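Local coordinates for protein nitroreductase (PDB 3EK3) that binds flavin mononucleotide and probably acts as an NAD(P)H-dependent oxidoreductase of the nitroreductase family, at residues Thr48-Val54 with Leu153-His159; Tyr88-Tyr92 with Cys132-Gln136; Leu137-Asp142 with Lys160-Cys164. All coordinates share one frame; numbering follows the deposited sequence.

Interaction 1: Thr48-Val54 with Leu153-His159; sequences TWHFTAV and LGVPENH
Thr52 and Val155 make the closest backbone approach, 6.5 Å between their CA atoms, so strand 50-54 and the loop 153-159 meet through side chains and carbonyls. Thr52 fits both branches against the loop. Its CG2 rests 3.5 Å from Leu153 O, and its OG1 lies 3.8 Å from Val155 CG2. With OG1 beside the backbone N (chi1 -53°), CG2 is left anti to it and faces the helix end that Gly154 closes in a Schellman motif. Further along, the Val54 and Leu153 side chains cross at about a right angle, with Val54 CG2 4.1 Å from Leu153 CD1. At the other end His50 CB lies 3.9 Å from Pro156 CD. The same CB is 3.8 Å from His159 CE1, which also comes within 3.0 Å of Thr48 O. Pro156 CG sits 3.7 Å above the centre of the His159 ring plane, while His50 N lies at its edge. His159 ND1 and Ser101 OG share a hydrogen bond. His50 NE2 instead bonds Thr187 OG1 of the second subunit; a strand of that subunit runs parallel to 51-54 and extends the sheet. The contact joins the loop between helix 144-153 and strand 160-168 to strand 50-54, next to strand 96-102, with helix 57-72 touching its Val54 end.

Interaction 2: Tyr88-Tyr92 with Cys132-Gln136; sequences YCCYY and CWINQ. With FMN (flavin mononucleotide), chain B.
Ile134 packs into the turn at Cys90-Tyr92, and this is the tight part of the contact. Its CD1 lies 3.4 Å from Cys90 O and 3.7 Å from Tyr92 CE2. With CG1 beside the backbone N (chi1 -48°), CD1 reaches the turn while CG2 meets Cys90 SG at 4.0 Å. The turn is a type I beta turn, closed by Tyr92 N to Cys89 O. Cys132 adds a sulfur-aromatic contact, its SG oblique to the Tyr92 ring. Beside this core Tyr88 OH touches Gln136 CG at 3.3 Å, the ring and amide planes almost perpendicular.

The other side is polar, and much of it is bridged by the flavin and a water. Tyr92 OH bonds FMN O2 at 2.6 Å, and O2 lies at the edge of its ring. FMN O4 is gripped twice, by Asn135 N at 2.8 Å and by Gln136 NE2 at 2.9 Å. One water bonds Cys90 O and Gln136 OE1, lies farther from Tyr92 OH, and accepts a bond from FMN N3 at 2.8 Å. Trp133 lays one ring face against the dimethylbenzene end of the flavin, and its NE1 bonds Asn135 OD1 from above the carbonyl plane. Strand 130-134, outermost in this chain's sheet and next to 160-168, lines the flavin with the two residues after it; helix 57-72 backs Cys90 and Tyr91, and helix 109-126 backs Trp133.

Interaction 3: Leu137-Asp142 with Lys160-Cys164; sequences LGTTCD and KVYGC
The carboxylate of Asp142 is held by two basic side chains. Lys160 NZ forms a salt bridge to its OD2 at 2.8 Å, on the syn side, and a weak second bond to its OD1 at 3.1 Å. Lys160 begins strand 160-168, which carries a classic beta bulge: Tyr162 and Gly163 both face Val100 of strand 96-102. Asp142 OD1 also pairs with Arg147, whose NE also bonds Cys141 O. The two charges near one carboxylate would probably favour its ionised form. The lysine chain bends at chi2 (-49°), which brings NZ round to the exposed aspartate. Across from the strand, 137-142 is the loop from the flavin-binding residue Gln136 to helix 144-153. Cys141 N bonds Leu137 O at 2.9 Å within it.

Val161 is the apolar centre. Its two methyls part to different partners, CG1 to Leu137 CB at 3.6 Å and CG2 to Cys141 CB at 3.9 Å. Leu150 of helix 144-153 touches Leu137, Cys141 and Val161. Leu137 stretches further, CD1 reaching Cys164 SG at 3.7 Å. The backbones come close at Gly138, whose CA meets Val161 O at 3.4 Å in a CA-H...O contact. The N-H of Val161 points almost straight at Cys141 SG, a weak hydrogen bond with 3.6 Å between Val161 N and Cys141 SG and an angle of 171° at the hydrogen.

All three interactions reach the same antiparallel sheet, whose strands run in the order 50-54, 96-102, 160-168, 130-134. Interaction 1 lies at 50-54 and interaction 2 at 130-134, the outermost strands within the chain; their centres are about 18 Å apart. Interaction 3 has its centre about 11 Å from that of interaction 1 and 12 Å from that of interaction 2. Along the chain, both segments of interaction 2 fall between those of interaction 1. Interaction 2 closes before interaction 3 opens, while interactions 1 and 3 alternate their segments, adjoining at 159-160. Interactions 2 and 3 touch where Ile134 N meets Cys164 O at 2.8 Å, a probable hydrogen bond. All three touch the second subunit, so flavin wall, sheet and dimer interface are continuous.

Interaction 1: Thr48-Val54 with Leu153-His159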
# COMPACT_ATOMS: atom_id res chain seq x y z
N THR A 48 -0.98 -12.83 6.64
CA THR A 48 -2.30 -13.39 6.86
C THR A 48 -3.23 -13.13 5.67
O THR A 48 -4.36 -13.63 5.63
CB THR A 48 -2.92 -12.83 8.16
OG1 THR A 48 -2.73 -11.41 8.19
CG2 THR A 48 -2.26 -13.46 9.36
N TRP A 49 -2.77 -12.35 4.71
CA TRP A 49 -3.55 -12.01 3.51
C TRP A 49 -3.87 -13.25 2.68
O TRP A 49 -3.24 -14.31 2.80
CB TRP A 49 -2.80 -11.01 2.62
CG TRP A 49 -1.30 -11.25 2.43
CD1 TRP A 49 -0.65 -12.45 2.27
CD2 TRP A 49 -0.29 -10.25 2.39
NE1 TRP A 49 0.69 -12.25 2.15
CE2 TRP A 49 0.94 -10.90 2.22
CE3 TRP A 49 -0.30 -8.86 2.48
CZ2 TRP A 49 2.14 -10.22 2.16
CZ3 TRP A 49 0.89 -8.18 2.39
CH2 TRP A 49 2.09 -8.86 2.24
N HIS A 50 -4.87 -13.10 1.81
CA HIS A 50 -5.14 -14.07 0.76
C HIS A 50 -5.40 -13.31 -0.53
O HIS A 50 -5.98 -12.24 -0.51
CB HIS A 50 -6.37 -14.93 1.08
CG HIS A 50 -6.35 -16.25 0.39
ND1 HIS A 50 -5.65 -17.34 0.87
CD2 HIS A 50 -6.93 -16.66 -0.77
CE1 HIS A 50 -5.79 -18.36 0.03
NE2 HIS A 50 -6.56 -17.97 -0.97
N PHE A 51 -4.97 -13.93 -1.63
CA PHE A 51 -5.10 -13.39 -2.96
C PHE A 51 -5.91 -14.38 -3.78
O PHE A 51 -5.41 -15.46 -4.09
CB PHE A 51 -3.72 -13.21 -3.58
CG PHE A 51 -2.69 -12.52 -2.69
CD1 PHE A 51 -2.89 -11.24 -2.26
CD2 PHE A 51 -1.55 -13.19 -2.25
CE1 PHE A 51 -1.94 -10.60 -1.46
CE2 PHE A 51 -0.59 -12.55 -1.44
CZ PHE A 51 -0.82 -11.25 -1.03
N THR A 52 -7.15 -14.03 -4.11
CA THR A 52 -8.06 -14.90 -4.85
C THR A 52 -8.20 -14.33 -6.26
O THR A 52 -8.90 -13.35 -6.48
CB THR A 52 -9.44 -15.04 -4.15
OG1 THR A 52 -9.22 -15.43 -2.79
CG2 THR A 52 -10.29 -16.11 -4.83
N ALA A 53 -7.47 -14.93 -7.20
CA ALA A 53 -7.46 -14.47 -8.57
C ALA A 53 -8.61 -15.13 -9.33
O ALA A 53 -8.60 -16.34 -9.56
CB ALA A 53 -6.11 -14.77 -9.25
N VAL A 54 -9.60 -14.35 -9.70
CA VAL A 54 -10.76 -14.86 -10.41
C VAL A 54 -10.62 -14.51 -11.89
O VAL A 54 -10.65 -13.34 -12.26
CB VAL A 54 -12.07 -14.28 -9.87
CG1 VAL A 54 -13.30 -14.90 -10.59
CG2 VAL A 54 -12.16 -14.52 -8.36
N LEU A 153 -15.84 -18.76 -3.83
CA LEU A 153 -14.62 -18.50 -4.61
C LEU A 153 -13.35 -18.87 -3.85
O LEU A 153 -12.29 -18.97 -4.44
CB LEU A 153 -14.56 -17.02 -5.01
CG LEU A 153 -15.60 -16.59 -6.04
CD1 LEU A 153 -15.57 -15.06 -6.06
CD2 LEU A 153 -15.29 -17.20 -7.44
N GLY A 154 -13.45 -19.01 -2.54
CA GLY A 154 -12.27 -19.36 -1.74
C GLY A 154 -11.70 -18.24 -0.90
O GLY A 154 -10.64 -18.40 -0.30
N VAL A 155 -12.39 -17.11 -0.82
CA VAL A 155 -12.01 -16.06 0.14
C VAL A 155 -12.31 -16.57 1.57
O VAL A 155 -13.42 -17.04 1.86
CB VAL A 155 -12.79 -14.75 -0.09
CG1 VAL A 155 -12.36 -13.69 0.94
CG2 VAL A 155 -12.59 -14.21 -1.52
N PRO A 156 -11.29 -16.54 2.47
CA PRO A 156 -11.56 -17.00 3.82
C PRO A 156 -12.69 -16.27 4.51
O PRO A 156 -12.80 -15.06 4.41
CB PRO A 156 -10.23 -16.76 4.55
CG PRO A 156 -9.22 -16.81 3.52
CD PRO A 156 -9.88 -16.19 2.29
N GLU A 157 -13.52 -17.02 5.20
CA GLU A 157 -14.70 -16.46 5.84
C GLU A 157 -14.40 -15.45 6.92
O GLU A 157 -15.25 -14.63 7.23
CB GLU A 157 -15.57 -17.56 6.41
CG GLU A 157 -16.14 -18.41 5.29
CD GLU A 157 -17.05 -19.52 5.77
OE1 GLU A 157 -18.17 -19.21 6.22
OE2 GLU A 157 -16.63 -20.68 5.66
N ASN A 158 -13.21 -15.53 7.51
CA ASN A 158 -12.78 -14.61 8.56
C ASN A 158 -12.02 -13.40 8.02
O ASN A 158 -11.48 -12.62 8.79
CB ASN A 158 -11.89 -15.35 9.59
CG ASN A 158 -10.55 -15.73 9.03
OD1 ASN A 158 -10.47 -16.27 7.94
ND2 ASN A 158 -9.49 -15.42 9.75
N HIS A 159 -11.97 -13.25 6.70
CA HIS A 159 -11.28 -12.13 6.08
C HIS A 159 -12.27 -11.08 5.69
O HIS A 159 -13.44 -11.38 5.39
CB HIS A 159 -10.57 -12.60 4.83
CG HIS A 159 -9.23 -13.21 5.09
ND1 HIS A 159 -8.24 -13.28 4.12
CD2 HIS A 159 -8.71 -13.79 6.20
CE1 HIS A 159 -7.18 -13.87 4.63
NE2 HIS A 159 -7.44 -14.19 5.89

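Interaction 2: Tyr88-Tyr92 with Cys132-Gln136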
# COMPACT_ATOMS: atom_id res chain seq x y z
N TYR A 88 -23.70 -1.20 -15.15
CA TYR A 88 -22.62 -1.01 -14.20
C TYR A 88 -21.82 -2.29 -13.98
O TYR A 88 -22.42 -3.34 -13.70
CB TYR A 88 -23.18 -0.55 -12.86
CG TYR A 88 -22.08 -0.39 -11.84
CD1 TYR A 88 -21.19 0.67 -11.92
CD2 TYR A 88 -21.93 -1.31 -10.82
CE1 TYR A 88 -20.17 0.81 -10.97
CE2 TYR A 88 -20.94 -1.18 -9.87
CZ TYR A 88 -20.07 -0.12 -9.95
OH TYR A 88 -19.08 -0.00 -9.00
N CYS A 89 -20.51 -2.20 -14.15
CA CYS A 89 -19.58 -3.29 -13.87
C CYS A 89 -18.40 -2.70 -13.12
O CYS A 89 -17.62 -1.94 -13.68
CB CYS A 89 -19.09 -3.93 -15.16
SG CYS A 89 -17.98 -5.27 -14.88
N CYS A 90 -18.29 -3.04 -11.84
CA CYS A 90 -17.27 -2.44 -10.99
C CYS A 90 -15.86 -2.74 -11.47
O CYS A 90 -14.97 -1.93 -11.23
CB CYS A 90 -17.45 -2.84 -9.52
SG CYS A 90 -17.17 -4.59 -9.13
N TYR A 91 -15.65 -3.85 -12.18
CA TYR A 91 -14.30 -4.22 -12.62
C TYR A 91 -14.06 -3.94 -14.10
O TYR A 91 -13.06 -4.37 -14.68
CB TYR A 91 -13.96 -5.69 -12.26
CG TYR A 91 -14.87 -6.68 -12.93
CD1 TYR A 91 -16.08 -7.00 -12.37
CD2 TYR A 91 -14.55 -7.24 -14.14
CE1 TYR A 91 -16.95 -7.84 -13.00
CE2 TYR A 91 -15.41 -8.09 -14.77
CZ TYR A 91 -16.62 -8.40 -14.19
OH TYR A 91 -17.54 -9.24 -14.81
N TYR A 92 -14.96 -3.18 -14.72
CA TYR A 92 -14.76 -2.70 -16.08
C TYR A 92 -14.55 -3.79 -17.14
O TYR A 92 -13.89 -3.56 -18.12
CB TYR A 92 -13.59 -1.70 -16.13
CG TYR A 92 -13.75 -0.60 -15.10
CD1 TYR A 92 -14.78 0.30 -15.18
CD2 TYR A 92 -12.86 -0.48 -14.05
CE1 TYR A 92 -14.94 1.33 -14.23
CE2 TYR A 92 -13.00 0.51 -13.09
CZ TYR A 92 -14.05 1.41 -13.18
OH TYR A 92 -14.18 2.42 -12.23
N CYS A 132 -6.27 -1.76 -12.38
CA CYS A 132 -7.01 -0.75 -11.61
C CYS A 132 -7.40 -1.29 -10.24
O CYS A 132 -7.76 -2.45 -10.12
CB CYS A 132 -8.28 -0.35 -12.37
SG CYS A 132 -9.13 1.15 -11.84
N TRP A 133 -7.37 -0.41 -9.22
CA TRP A 133 -7.95 -0.71 -7.92
C TRP A 133 -9.45 -0.75 -8.09
O TRP A 133 -10.04 0.20 -8.57
CB TRP A 133 -7.60 0.40 -6.90
CG TRP A 133 -7.92 0.04 -5.50
CD1 TRP A 133 -9.16 -0.14 -4.95
CD2 TRP A 133 -6.99 -0.13 -4.42
NE1 TRP A 133 -9.05 -0.45 -3.63
CE2 TRP A 133 -7.73 -0.44 -3.26
CE3 TRP A 133 -5.60 -0.02 -4.33
CZ2 TRP A 133 -7.11 -0.69 -2.05
CZ3 TRP A 133 -4.99 -0.26 -3.13
CH2 TRP A 133 -5.75 -0.57 -1.98
N ILE A 134 -10.06 -1.84 -7.66
CA ILE A 134 -11.50 -1.98 -7.58
C ILE A 134 -11.88 -2.09 -6.10
O ILE A 134 -11.51 -3.07 -5.45
CB ILE A 134 -11.95 -3.23 -8.39
CG1 ILE A 134 -11.29 -3.23 -9.80
CG2 ILE A 134 -13.45 -3.30 -8.46
CD1 ILE A 134 -11.64 -1.98 -10.65
N ASN A 135 -12.57 -1.06 -5.58
CA ASN A 135 -12.84 -0.93 -4.13
C ASN A 135 -14.21 -1.39 -3.68
O ASN A 135 -14.50 -1.31 -2.50
CB ASN A 135 -12.63 0.53 -3.72
CG ASN A 135 -12.09 0.68 -2.29
OD1 ASN A 135 -11.29 -0.14 -1.83
ND2 ASN A 135 -12.48 1.75 -1.63
N GLN A 136 -15.05 -1.89 -4.58
CA GLN A 136 -16.47 -2.07 -4.25
C GLN A 136 -16.75 -3.24 -3.32
O GLN A 136 -17.85 -3.30 -2.74
CB GLN A 136 -17.33 -2.16 -5.51
CG GLN A 136 -17.49 -0.83 -6.18
CD GLN A 136 -16.19 -0.27 -6.69
OE1 GLN A 136 -15.47 -0.94 -7.44
NE2 GLN A 136 -15.88 0.99 -6.32
N1 FMN B . -10.53 3.35 -9.27
C2 FMN B . -11.72 2.82 -9.70
O2 FMN B . -12.04 2.89 -10.89
N3 FMN B . -12.61 2.24 -8.83
C4 FMN B . -12.31 2.18 -7.51
O4 FMN B . -13.03 1.46 -6.80
C4A FMN B . -11.09 2.70 -7.07
N5 FMN B . -10.76 2.63 -5.74
C5A FMN B . -9.55 3.10 -5.27
C6 FMN B . -9.25 2.98 -3.91
C7 FMN B . -8.02 3.41 -3.41
C7M FMN B . -7.60 3.09 -1.98
C8 FMN B . -7.08 3.94 -4.31
C8M FMN B . -5.62 3.97 -3.90
C9 FMN B . -7.39 4.06 -5.67
C9A FMN B . -8.62 3.64 -6.16
N10 FMN B . -8.97 3.76 -7.52
C10 FMN B . -10.17 3.26 -7.96
C1' FMN B . -8.00 4.33 -8.52
C2' FMN B . -7.87 5.85 -8.35
O2' FMN B . -9.02 6.49 -8.87
C3' FMN B . -6.65 6.30 -9.13
O3' FMN B . -5.51 5.80 -8.48
C4' FMN B . -6.52 7.83 -9.20
O4' FMN B . -7.57 8.38 -9.99
C5' FMN B . -5.17 8.24 -9.79
O5' FMN B . -5.06 7.77 -11.13
P FMN B . -3.84 6.82 -11.61
O1P FMN B . -2.58 7.45 -11.17
O2P FMN B . -4.00 6.58 -13.12
O3P FMN B . -3.92 5.52 -10.85
O HOH W 1 -14.56 0.38 -9.66

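Interaction 3: Leu137-Asp142 with Lys160-Cys164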
# COMPACT_ATOMS: atom_id res chain seq x y z
N LEU A 137 -15.79 -4.13 -3.10
CA LEU A 137 -16.02 -5.21 -2.09
C LEU A 137 -15.70 -4.78 -0.63
O LEU A 137 -16.06 -5.47 0.30
CB LEU A 137 -15.25 -6.47 -2.47
CG LEU A 137 -15.91 -7.35 -3.55
CD1 LEU A 137 -14.95 -8.45 -4.07
CD2 LEU A 137 -17.20 -7.95 -3.01
N GLY A 138 -15.05 -3.64 -0.40
CA GLY A 138 -14.79 -3.22 0.98
C GLY A 138 -16.02 -3.06 1.83
O GLY A 138 -16.05 -3.52 2.98
N THR A 139 -17.03 -2.39 1.31
CA THR A 139 -18.25 -2.11 2.10
C THR A 139 -19.36 -3.13 1.83
O THR A 139 -20.40 -3.12 2.54
CB THR A 139 -18.80 -0.74 1.81
OG1 THR A 139 -19.09 -0.66 0.42
CG2 THR A 139 -17.82 0.35 2.21
N THR A 140 -19.14 -4.02 0.89
CA THR A 140 -20.15 -5.01 0.51
C THR A 140 -19.81 -6.47 0.87
O THR A 140 -20.68 -7.34 0.77
CB THR A 140 -20.50 -4.95 -1.01
OG1 THR A 140 -19.35 -5.30 -1.81
CG2 THR A 140 -21.11 -3.61 -1.40
N CYS A 141 -18.55 -6.74 1.23
CA CYS A 141 -18.12 -8.12 1.47
C CYS A 141 -18.88 -8.88 2.58
O CYS A 141 -18.87 -10.10 2.58
CB CYS A 141 -16.60 -8.21 1.69
SG CYS A 141 -15.98 -7.37 3.19
N ASP A 142 -19.52 -8.17 3.49
CA ASP A 142 -20.32 -8.81 4.52
C ASP A 142 -21.80 -8.83 4.20
O ASP A 142 -22.60 -9.35 4.99
CB ASP A 142 -20.07 -8.15 5.88
CG ASP A 142 -18.69 -8.52 6.46
OD1 ASP A 142 -18.12 -9.57 6.07
OD2 ASP A 142 -18.18 -7.77 7.31
N LYS A 160 -11.82 -9.84 5.66
CA LYS A 160 -12.52 -8.78 4.96
C LYS A 160 -11.77 -8.49 3.68
O LYS A 160 -10.60 -8.82 3.56
CB LYS A 160 -12.56 -7.51 5.80
CG LYS A 160 -13.18 -7.68 7.18
CD LYS A 160 -14.50 -8.41 7.15
CE LYS A 160 -15.14 -8.43 8.54
NZ LYS A 160 -16.25 -9.39 8.57
N VAL A 161 -12.45 -7.90 2.71
CA VAL A 161 -11.81 -7.61 1.42
C VAL A 161 -11.36 -6.15 1.49
O VAL A 161 -12.20 -5.26 1.60
CB VAL A 161 -12.78 -7.82 0.23
CG1 VAL A 161 -12.11 -7.41 -1.07
CG2 VAL A 161 -13.19 -9.31 0.14
N TYR A 162 -10.05 -5.91 1.47
CA TYR A 162 -9.51 -4.55 1.55
C TYR A 162 -9.30 -3.86 0.17
O TYR A 162 -9.33 -2.61 0.08
CB TYR A 162 -8.23 -4.58 2.37
CG TYR A 162 -8.57 -4.85 3.83
CD1 TYR A 162 -8.95 -3.82 4.67
CD2 TYR A 162 -8.53 -6.15 4.36
CE1 TYR A 162 -9.32 -4.08 6.02
CE2 TYR A 162 -8.90 -6.41 5.67
CZ TYR A 162 -9.28 -5.38 6.50
OH TYR A 162 -9.63 -5.62 7.83
N GLY A 163 -9.04 -4.64 -0.87
CA GLY A 163 -9.06 -4.09 -2.23
C GLY A 163 -8.99 -5.18 -3.27
O GLY A 163 -8.68 -6.33 -2.95
N CYS A 164 -9.34 -4.83 -4.50
CA CYS A 164 -9.21 -5.78 -5.60
C CYS A 164 -8.40 -5.14 -6.75
O CYS A 164 -8.34 -3.92 -6.90
CB CYS A 164 -10.58 -6.26 -6.11
SG CYS A 164 -11.63 -7.04 -4.89